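Local coordinates for protein EmrA (Aquifex aeolicus, PDB 4TKO) that serves as the periplasmic adaptor of a major facilitator superfamily multidrug efflux pump, probably helping to carry drugs and other xenobiotics out of the cell, at residues 25-31 and 237-243; 116-120 and 154-158. All coordinates share one frame. Residues are numbered along the deposited sequence.

Contact 1: residues 25-31 and 237-243; sequences FRVSGKV and RGDVVRA
Four backbone hydrogen bonds set the antiparallel register here. G29 and V241 form the hydrogen-bonded pair, with G29 N to V241 O at 3.2 Å and V241 N to G29 O at 3.0 Å. V31 N gives 2.9 Å to D239 O, but V31 O receives G238 N (2.7 Å) and not D239 N, so the regular pairing ends here. Between these rungs K30 and V240 make a non-hydrogen-bonded pair, their CA atoms 4.4 Å apart and their side chains on the same, exposed face. Two glycines have backbone angles that a side chain would hardly tolerate: G29, nearly fully extended (164/-176), and G238, at positive phi (92/-7), where the chain turns into the strand. D239 OD2 bonds back to S236 N. On the buried face V241 (m) is the hub, its CG1 4.1 Å from V31 CG2 and its CG2 4.0 Å from F25 CD1. Beyond the paired residues A243 CA gives a CA-H...O contact of 3.5 Å to F25 O. Both strands belong to the region assigned to the barrel-sandwich hybrid, the lipoyl-like domain of membrane fusion proteins. Strand 29-34 lies between 240-241, at the sheet edge, and 47-51, whose L51 packs against F25, V31 and V241.

Contact 2: residues 116-120 and 154-158; sequences VEEKI and LLHER
This is a helix-to-helix contact of the long hairpin characteristic of membrane fusion proteins, between residues 116-120 on the outgoing arm and 154-158 on the returning one, both in regions predicted to be coiled coil. The two segments run antiparallel: I120 lies opposite L154, CA to CA 6.4 Å, and one turn away V116 lies opposite R158, CA to CA 6.7 Å. Residues 116-120 are regular helix, with I120 N bonded to V116 O at 2.9 Å. Across from them the helix lasts to H156 and then loosens; E157 has phi/psi of -94/0, and the R158 N to L155 O bond is weak at 3.5 Å.

Apolar side chains fill the space between the arms. I120 (mt) is central: its CG1 is 3.7 Å from L154 CB, and its CD1 is 3.4 Å from L155 CD2. L154 also reaches the aliphatic base of K119, CD2 to CB 3.5 Å, while V116 CG1 rests 4.1 Å from R158 CB. At one margin R158, with chi1 and chi2 both t and chi3 p, sends NH1 to E117 OE2 in a salt bridge modelled very short, 2.3 Å. The carboxylate oxygen meets the guanidinium near its plane, and I120 CD1 lies over one guanidinium face, 3.9 Å from NE, so R158 joins the charged margin to the apolar seam. The contact thus joins the middle of helix 102-135 to the end of helix 141-156, just before helix 159-193 carries the returning arm onward.

In the fold
Contacts 1 and 2 illustrate how one chain can build a compact domain and a far-reaching arm from a single excursion. Their centres are 102 Å apart and their nearest atoms about 87 Å, on opposite sides of the chain's centre. Along the sequence the order is 25-31, 116-120, 154-158, 237-243: the chain leaves the sheet, runs out and back as a helical hairpin, and then rejoins the same sheet. Most of the 205 residues between the segments of contact 1 are helical. Contact 1 therefore brings together strands flanking the hairpin, whereas contact 2 joins its two arms far along it; the length of the hairpin makes the adaptor elongated.

Contact 1: residues 25-31 and 237-243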
# COMPACT_ATOMS: atom_id res chain seq x y z
N PHE A 25 12.25 0.98 23.39
CA PHE A 25 11.18 0.42 22.56
C PHE A 25 10.57 1.56 21.73
O PHE A 25 10.52 2.71 22.19
CB PHE A 25 10.10 -0.25 23.42
CG PHE A 25 10.58 -1.45 24.21
CD1 PHE A 25 11.19 -1.28 25.43
CD2 PHE A 25 10.39 -2.75 23.73
CE1 PHE A 25 11.64 -2.38 26.17
CE2 PHE A 25 10.82 -3.85 24.45
CZ PHE A 25 11.45 -3.66 25.67
N ARG A 26 10.10 1.25 20.52
CA ARG A 26 9.47 2.27 19.68
C ARG A 26 7.99 2.40 20.02
O ARG A 26 7.31 3.30 19.55
CB ARG A 26 9.66 1.96 18.19
CG ARG A 26 11.13 1.72 17.80
CD ARG A 26 11.29 1.46 16.32
NE ARG A 26 10.56 2.45 15.52
CZ ARG A 26 9.77 2.15 14.49
NH1 ARG A 26 9.61 0.88 14.12
NH2 ARG A 26 9.14 3.11 13.83
N VAL A 27 7.52 1.52 20.88
CA VAL A 27 6.17 1.63 21.43
C VAL A 27 6.22 1.51 22.95
O VAL A 27 7.22 1.05 23.53
CB VAL A 27 5.22 0.52 20.86
CG1 VAL A 27 5.06 0.67 19.37
CG2 VAL A 27 5.75 -0.85 21.19
N SER A 28 5.14 1.90 23.61
CA SER A 28 5.05 1.74 25.05
C SER A 28 4.41 0.40 25.39
O SER A 28 3.80 -0.25 24.53
CB SER A 28 4.25 2.89 25.67
OG SER A 28 2.90 2.84 25.27
N GLY A 29 4.55 -0.03 26.64
CA GLY A 29 3.98 -1.29 27.05
C GLY A 29 4.56 -1.77 28.36
O GLY A 29 5.36 -1.07 28.97
N LYS A 30 4.14 -2.97 28.78
CA LYS A 30 4.59 -3.58 30.03
C LYS A 30 5.68 -4.58 29.75
O LYS A 30 5.48 -5.53 28.98
CB LYS A 30 3.42 -4.28 30.75
CG LYS A 30 3.78 -4.82 32.13
CD LYS A 30 2.64 -5.55 32.81
CE LYS A 30 2.50 -5.13 34.26
NZ LYS A 30 1.57 -3.95 34.36
N VAL A 31 6.85 -4.40 30.37
CA VAL A 31 7.93 -5.36 30.18
C VAL A 31 7.52 -6.70 30.76
O VAL A 31 7.15 -6.77 31.93
CB VAL A 31 9.23 -4.93 30.84
CG1 VAL A 31 10.28 -6.01 30.64
CG2 VAL A 31 9.69 -3.61 30.29
N ARG A 237 11.25 -6.69 34.76
CA ARG A 237 9.99 -7.35 34.52
C ARG A 237 8.87 -6.64 35.25
O ARG A 237 8.98 -6.35 36.44
CB ARG A 237 10.08 -8.79 34.94
CG ARG A 237 9.22 -9.67 34.13
CD ARG A 237 9.57 -11.13 34.28
NE ARG A 237 8.32 -11.86 34.20
CZ ARG A 237 7.47 -11.94 35.22
NH1 ARG A 237 7.79 -11.37 36.37
NH2 ARG A 237 6.33 -12.58 35.08
N GLY A 238 7.81 -6.29 34.53
CA GLY A 238 6.66 -5.65 35.13
C GLY A 238 6.65 -4.13 35.14
O GLY A 238 5.64 -3.51 35.52
N ASP A 239 7.75 -3.51 34.71
CA ASP A 239 7.78 -2.05 34.61
C ASP A 239 6.98 -1.59 33.38
O ASP A 239 6.99 -2.27 32.35
CB ASP A 239 9.23 -1.54 34.53
CG ASP A 239 10.03 -1.78 35.84
OD1 ASP A 239 9.42 -2.01 36.92
OD2 ASP A 239 11.28 -1.72 35.78
N VAL A 240 6.25 -0.48 33.49
CA VAL A 240 5.60 0.09 32.30
C VAL A 240 6.52 1.12 31.69
O VAL A 240 6.83 2.14 32.32
CB VAL A 240 4.24 0.79 32.58
CG1 VAL A 240 3.78 1.49 31.33
CG2 VAL A 240 3.19 -0.17 33.01
N VAL A 241 6.98 0.89 30.48
CA VAL A 241 7.83 1.87 29.84
C VAL A 241 7.08 2.66 28.77
O VAL A 241 6.01 2.25 28.29
CB VAL A 241 9.06 1.24 29.19
CG1 VAL A 241 9.82 0.45 30.21
CG2 VAL A 241 8.63 0.32 28.05
N ARG A 242 7.68 3.74 28.34
CA ARG A 242 7.14 4.53 27.28
C ARG A 242 7.98 4.42 26.05
O ARG A 242 9.08 4.02 26.11
CB ARG A 242 7.13 5.95 27.70
CG ARG A 242 6.11 6.23 28.74
CD ARG A 242 6.33 7.59 29.28
NE ARG A 242 5.15 8.07 29.95
CZ ARG A 242 5.19 8.91 30.96
NH1 ARG A 242 6.35 9.35 31.39
NH2 ARG A 242 4.08 9.31 31.54
N ALA A 243 7.43 4.77 24.93
CA ALA A 243 8.20 4.80 23.69
C ALA A 243 9.39 5.75 23.82
O ALA A 243 9.24 6.90 24.24
CB ALA A 243 7.36 5.22 22.58

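Contact 2: residues 116-120 and 154-158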
# COMPACT_ATOMS: atom_id res chain seq x y z
N VAL A 116 -45.16 -0.49 -56.91
CA VAL A 116 -46.51 0.00 -57.10
C VAL A 116 -46.50 1.43 -57.63
O VAL A 116 -47.31 1.80 -58.48
CB VAL A 116 -47.32 -0.08 -55.80
CG1 VAL A 116 -48.36 1.04 -55.74
CG2 VAL A 116 -47.96 -1.45 -55.67
N GLU A 117 -45.57 2.24 -57.12
CA GLU A 117 -45.46 3.61 -57.59
C GLU A 117 -44.97 3.67 -59.03
O GLU A 117 -45.15 4.67 -59.72
CB GLU A 117 -44.53 4.41 -56.68
CG GLU A 117 -45.25 5.35 -55.72
CD GLU A 117 -45.92 6.52 -56.43
OE1 GLU A 117 -45.84 6.60 -57.69
OE2 GLU A 117 -46.52 7.37 -55.73
N GLU A 118 -44.34 2.58 -59.49
CA GLU A 118 -43.93 2.47 -60.88
C GLU A 118 -45.13 2.28 -61.80
O GLU A 118 -45.31 3.02 -62.78
CB GLU A 118 -42.96 1.30 -61.07
CG GLU A 118 -41.52 1.64 -60.71
CD GLU A 118 -40.96 2.79 -61.53
OE1 GLU A 118 -40.07 2.55 -62.37
OE2 GLU A 118 -41.41 3.95 -61.33
N LYS A 119 -45.93 1.28 -61.46
CA LYS A 119 -47.18 1.02 -62.15
C LYS A 119 -48.08 2.26 -62.17
O LYS A 119 -48.58 2.64 -63.22
CB LYS A 119 -47.91 -0.15 -61.48
CG LYS A 119 -47.21 -1.48 -61.66
CD LYS A 119 -47.87 -2.58 -60.84
CE LYS A 119 -47.05 -3.87 -60.94
NZ LYS A 119 -47.72 -5.06 -60.32
N ILE A 120 -48.27 2.90 -61.02
CA ILE A 120 -49.15 4.06 -60.97
C ILE A 120 -48.70 5.15 -61.95
O ILE A 120 -49.52 5.87 -62.49
CB ILE A 120 -49.23 4.66 -59.56
CG1 ILE A 120 -50.18 3.85 -58.69
CG2 ILE A 120 -49.74 6.09 -59.62
CD1 ILE A 120 -50.37 4.43 -57.30
N LEU A 154 -54.71 0.30 -57.74
CA LEU A 154 -53.32 0.65 -57.49
C LEU A 154 -53.17 1.80 -56.49
O LEU A 154 -52.21 1.85 -55.73
CB LEU A 154 -52.61 1.01 -58.80
CG LEU A 154 -51.84 -0.08 -59.54
CD1 LEU A 154 -52.70 -1.30 -59.79
CD2 LEU A 154 -51.26 0.45 -60.86
N LEU A 155 -54.12 2.73 -56.47
CA LEU A 155 -53.97 3.93 -55.66
C LEU A 155 -54.27 3.66 -54.19
O LEU A 155 -53.70 4.31 -53.31
CB LEU A 155 -54.86 5.06 -56.16
CG LEU A 155 -54.14 6.14 -56.98
CD1 LEU A 155 -55.03 7.35 -57.20
CD2 LEU A 155 -52.83 6.56 -56.33
N HIS A 156 -55.17 2.72 -53.94
CA HIS A 156 -55.56 2.42 -52.56
C HIS A 156 -54.88 1.13 -52.10
O HIS A 156 -55.02 0.72 -50.95
CB HIS A 156 -57.09 2.36 -52.42
CG HIS A 156 -57.65 0.97 -52.32
ND1 HIS A 156 -57.97 0.22 -53.43
CD2 HIS A 156 -57.96 0.22 -51.24
CE1 HIS A 156 -58.45 -0.95 -53.04
NE2 HIS A 156 -58.45 -0.97 -51.71
N GLU A 157 -54.12 0.52 -53.00
CA GLU A 157 -53.18 -0.51 -52.58
C GLU A 157 -51.82 0.16 -52.37
O GLU A 157 -50.84 -0.48 -52.00
CB GLU A 157 -53.11 -1.65 -53.60
CG GLU A 157 -51.80 -1.75 -54.37
CD GLU A 157 -51.69 -3.02 -55.20
OE1 GLU A 157 -52.73 -3.48 -55.73
OE2 GLU A 157 -50.57 -3.56 -55.32
N ARG A 158 -51.79 1.47 -52.60
CA ARG A 158 -50.59 2.26 -52.34
C ARG A 158 -50.58 2.74 -50.91
O ARG A 158 -49.70 2.36 -50.14
CB ARG A 158 -50.49 3.46 -53.28
CG ARG A 158 -49.66 4.60 -52.70
CD ARG A 158 -49.19 5.59 -53.75
NE ARG A 158 -50.19 6.59 -54.08
CZ ARG A 158 -49.94 7.68 -54.82
NH1 ARG A 158 -48.72 7.89 -55.28
NH2 ARG A 158 -50.91 8.55 -55.08